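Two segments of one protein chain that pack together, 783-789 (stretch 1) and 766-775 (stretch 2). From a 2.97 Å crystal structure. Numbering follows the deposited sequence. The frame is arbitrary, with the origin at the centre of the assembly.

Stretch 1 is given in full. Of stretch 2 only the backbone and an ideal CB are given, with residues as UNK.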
# COMPACT_ATOMS: atom_id res chain seq x y z
N TYR B 783 -25.95 19.14 13.40
CA TYR B 783 -25.99 17.81 12.83
C TYR B 783 -26.56 16.84 13.85
O TYR B 783 -26.32 16.97 15.06
CB TYR B 783 -24.61 17.34 12.41
CG TYR B 783 -24.13 17.93 11.12
CD1 TYR B 783 -24.84 17.74 9.94
CD2 TYR B 783 -22.97 18.67 11.08
CE1 TYR B 783 -24.39 18.28 8.76
CE2 TYR B 783 -22.52 19.21 9.91
CZ TYR B 783 -23.23 19.02 8.75
OH TYR B 783 -22.76 19.57 7.60
N THR B 784 -27.31 15.87 13.37
CA THR B 784 -27.84 14.83 14.21
C THR B 784 -27.30 13.49 13.71
O THR B 784 -27.16 13.29 12.50
CB THR B 784 -29.37 14.88 14.18
OG1 THR B 784 -29.83 15.91 15.06
CG2 THR B 784 -29.98 13.57 14.62
N CYS B 785 -26.96 12.59 14.65
CA CYS B 785 -26.46 11.27 14.25
C CYS B 785 -27.50 10.52 13.43
O CYS B 785 -27.19 9.91 12.41
CB CYS B 785 -26.08 10.46 15.50
SG CYS B 785 -25.93 8.69 15.22
N GLU B 786 -28.75 10.59 13.88
CA GLU B 786 -29.86 9.95 13.19
C GLU B 786 -30.06 10.53 11.79
O GLU B 786 -30.30 9.79 10.83
CB GLU B 786 -31.09 10.07 14.10
CG GLU B 786 -30.67 9.64 15.53
CD GLU B 786 -31.17 10.55 16.65
OE1 GLU B 786 -31.83 11.57 16.35
OE2 GLU B 786 -30.84 10.28 17.82
N ASP B 787 -30.04 11.86 11.66
CA ASP B 787 -30.25 12.52 10.37
C ASP B 787 -29.10 12.27 9.40
O ASP B 787 -29.33 12.02 8.21
CB ASP B 787 -30.47 14.02 10.57
CG ASP B 787 -31.91 14.35 10.91
OD1 ASP B 787 -32.80 13.57 10.51
OD2 ASP B 787 -32.14 15.38 11.56
N ILE B 788 -27.86 12.34 9.87
CA ILE B 788 -26.71 12.12 8.99
C ILE B 788 -26.74 10.71 8.42
O ILE B 788 -26.52 10.49 7.22
CB ILE B 788 -25.39 12.39 9.75
CG1 ILE B 788 -25.01 13.86 9.70
CG2 ILE B 788 -24.26 11.52 9.19
CD1 ILE B 788 -24.10 14.26 10.84
N LEU B 789 -27.06 9.78 9.29
CA LEU B 789 -27.07 8.35 8.99
C LEU B 789 -28.17 8.06 7.99
O LEU B 789 -28.22 6.96 7.54
CB LEU B 789 -27.41 7.65 10.31
CG LEU B 789 -26.30 6.87 10.99
CD1 LEU B 789 -26.90 5.94 12.01
CD2 LEU B 789 -25.49 6.08 9.99
N UNK B 766 -25.70 4.34 21.58
CA UNK B 766 -24.54 5.22 21.56
C UNK B 766 -24.81 6.50 20.78
O UNK B 766 -24.01 7.44 20.87
CB UNK B 766 -23.34 4.49 20.96
N UNK B 767 -25.90 6.53 20.01
CA UNK B 767 -26.28 7.75 19.31
C UNK B 767 -26.46 8.92 20.28
O UNK B 767 -26.30 10.08 19.89
CB UNK B 767 -27.57 7.52 18.52
N UNK B 768 -26.81 8.62 21.54
CA UNK B 768 -26.92 9.67 22.55
C UNK B 768 -25.59 10.39 22.71
O UNK B 768 -25.52 11.62 22.63
CB UNK B 768 -27.37 9.09 23.89
N UNK B 769 -24.52 9.63 22.94
CA UNK B 769 -23.20 10.24 23.10
C UNK B 769 -22.74 10.92 21.81
O UNK B 769 -22.10 11.97 21.86
CB UNK B 769 -22.18 9.18 23.53
N UNK B 770 -23.05 10.32 20.66
CA UNK B 770 -22.67 10.92 19.39
C UNK B 770 -23.37 12.26 19.21
O UNK B 770 -22.77 13.24 18.76
CB UNK B 770 -23.00 9.98 18.23
N UNK B 771 -24.66 12.32 19.55
CA UNK B 771 -25.39 13.58 19.46
C UNK B 771 -24.82 14.61 20.42
O UNK B 771 -24.75 15.80 20.10
CB UNK B 771 -26.88 13.36 19.75
N UNK B 772 -24.40 14.16 21.61
CA UNK B 772 -23.76 15.06 22.56
C UNK B 772 -22.40 15.54 22.06
O UNK B 772 -21.88 16.53 22.60
CB UNK B 772 -23.60 14.37 23.91
N UNK B 773 -21.81 14.85 21.09
CA UNK B 773 -20.58 15.32 20.46
C UNK B 773 -20.86 16.20 19.26
O UNK B 773 -20.17 17.22 19.07
CB UNK B 773 -19.71 14.13 20.04
N UNK B 774 -21.84 15.84 18.44
CA UNK B 774 -22.26 16.70 17.33
C UNK B 774 -22.73 18.04 17.87
O UNK B 774 -22.16 19.10 17.57
CB UNK B 774 -23.37 16.04 16.51
N UNK B 775 -23.78 18.02 18.69
CA UNK B 775 -24.15 19.20 19.45
C UNK B 775 -23.03 19.52 20.42
O UNK B 775 -22.50 18.63 21.09
CB UNK B 775 -25.47 18.99 20.19

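Position 766 precedes the clear part of the helix. Its CA-to-CB bond points sideways, and no atom of stretch 1 lies within 5.5 Å of the ideal CB. Stretch 1 sets no preference here. The residue is Ala766.

Position 767 points toward stretch 1. The ideal CB lies 3.9 Å from Cys785 SG and 4.3 Å from Glu786 OE2. A sulfur and a carboxylate are both near, so a small side chain would suit, polar or not. The residue is Ser767. Its OG comes 3.5 Å from Cys785 SG.

Positions 768 and 769 meet nothing of stretch 1. The first points away and the second is out of reach. Many side chains would do. They are Val768 and Tyr769; the hydroxyl of Tyr769 is hydrogen-bonded elsewhere in the structure.

Position 770 points toward stretch 1, and its ideal CB is 4.1 Å from Cys785 CB. An apolar side chain fits best, and Val, Ile, Leu or Ala are all plausible. The residue is Ile770. Its CG2 packs 3.7 Å from Cys785 CB.

Position 771 points sideways. Its ideal CB is 5.2 Å from Cys785 N and 5.4 Å from Glu786 OE2. That amide is in the first turn of its helix, where no earlier helical carbonyl serves it, so an acceptor is wanted. The carboxylate wants a donor. Asp, Ser or Thr could offer an acceptor, but Asn or Gln brings both groups. The residue is Asn771. Cys785 N donates to Asn771 OD1 at 2.8 Å, with an angle of 166°. Asn771 ND2 donates to Glu786 OE2 at 3.0 Å. One amide group thus binds backbone and side chain.

Positions 772 and 773 are out of reach, and stretch 1 leaves the choice open. They are Arg772, whose guanidinium is bonded elsewhere in the structure, and Leu773.

Position 774 points toward stretch 1. Its ideal CB is 3.4 Å from Tyr783 O and 5.0 Å from Thr784 N. Carbon of Tyr783, Cys785 and Ile788 lies beyond, so a branched apolar chain such as Leu or Ile, or Met, would suit. The residue is Leu774. Its CD2 is 4.0 Å from Tyr783 CB and 4.4 Å from Ile788 CD1. Its CD1 is 4.1 Å from Cys785 CB. With Ser767, Ile770 and Asn771 it forms the hole that holds the Cys785 side chain.

Position 775 leaves helical angles and points sideways, with nothing near its ideal CB. The choice is open. It is Asp775, with OD2 bonded elsewhere in the structure.

Stretch 2 766-775: ASVYINRLLD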
# COMPACT_ATOMS: atom_id res chain seq x y z
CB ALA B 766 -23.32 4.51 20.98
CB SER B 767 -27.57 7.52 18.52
OG SER B 767 -27.39 6.53 17.52
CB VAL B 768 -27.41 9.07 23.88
CG1 VAL B 768 -27.12 10.03 25.03
CG2 VAL B 768 -28.89 8.75 23.81
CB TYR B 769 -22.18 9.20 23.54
CG TYR B 769 -22.51 8.51 24.85
CD1 TYR B 769 -22.48 9.21 26.05
CD2 TYR B 769 -22.82 7.16 24.89
CE1 TYR B 769 -22.77 8.59 27.25
CE2 TYR B 769 -23.10 6.53 26.09
CZ TYR B 769 -23.08 7.24 27.26
OH TYR B 769 -23.37 6.62 28.45
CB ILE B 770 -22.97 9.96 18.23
CG1 ILE B 770 -22.16 8.67 18.38
CG2 ILE B 770 -22.67 10.61 16.89
CD1 ILE B 770 -22.56 7.57 17.43
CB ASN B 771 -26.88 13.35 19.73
CG ASN B 771 -27.57 12.59 18.62
OD1 ASN B 771 -27.31 12.82 17.44
ND2 ASN B 771 -28.45 11.67 19.00
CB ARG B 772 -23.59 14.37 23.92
CG ARG B 772 -24.89 14.10 24.65
CD ARG B 772 -24.62 13.43 25.98
NE ARG B 772 -25.84 13.09 26.70
CZ ARG B 772 -25.86 12.44 27.86
NH1 ARG B 772 -24.73 11.98 28.38
NH2 ARG B 772 -27.02 12.17 28.45
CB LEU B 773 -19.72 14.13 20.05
CG LEU B 773 -19.05 13.41 21.22
CD1 LEU B 773 -18.40 12.12 20.75
CD2 LEU B 773 -18.03 14.32 21.87
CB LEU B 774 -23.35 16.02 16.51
CG LEU B 774 -22.93 14.79 15.73
CD1 LEU B 774 -24.16 14.05 15.23
CD2 LEU B 774 -22.03 15.17 14.57
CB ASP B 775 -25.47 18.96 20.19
CG ASP B 775 -26.11 20.23 20.68
OD1 ASP B 775 -26.64 21.00 19.85
OD2 ASP B 775 -26.11 20.46 21.91
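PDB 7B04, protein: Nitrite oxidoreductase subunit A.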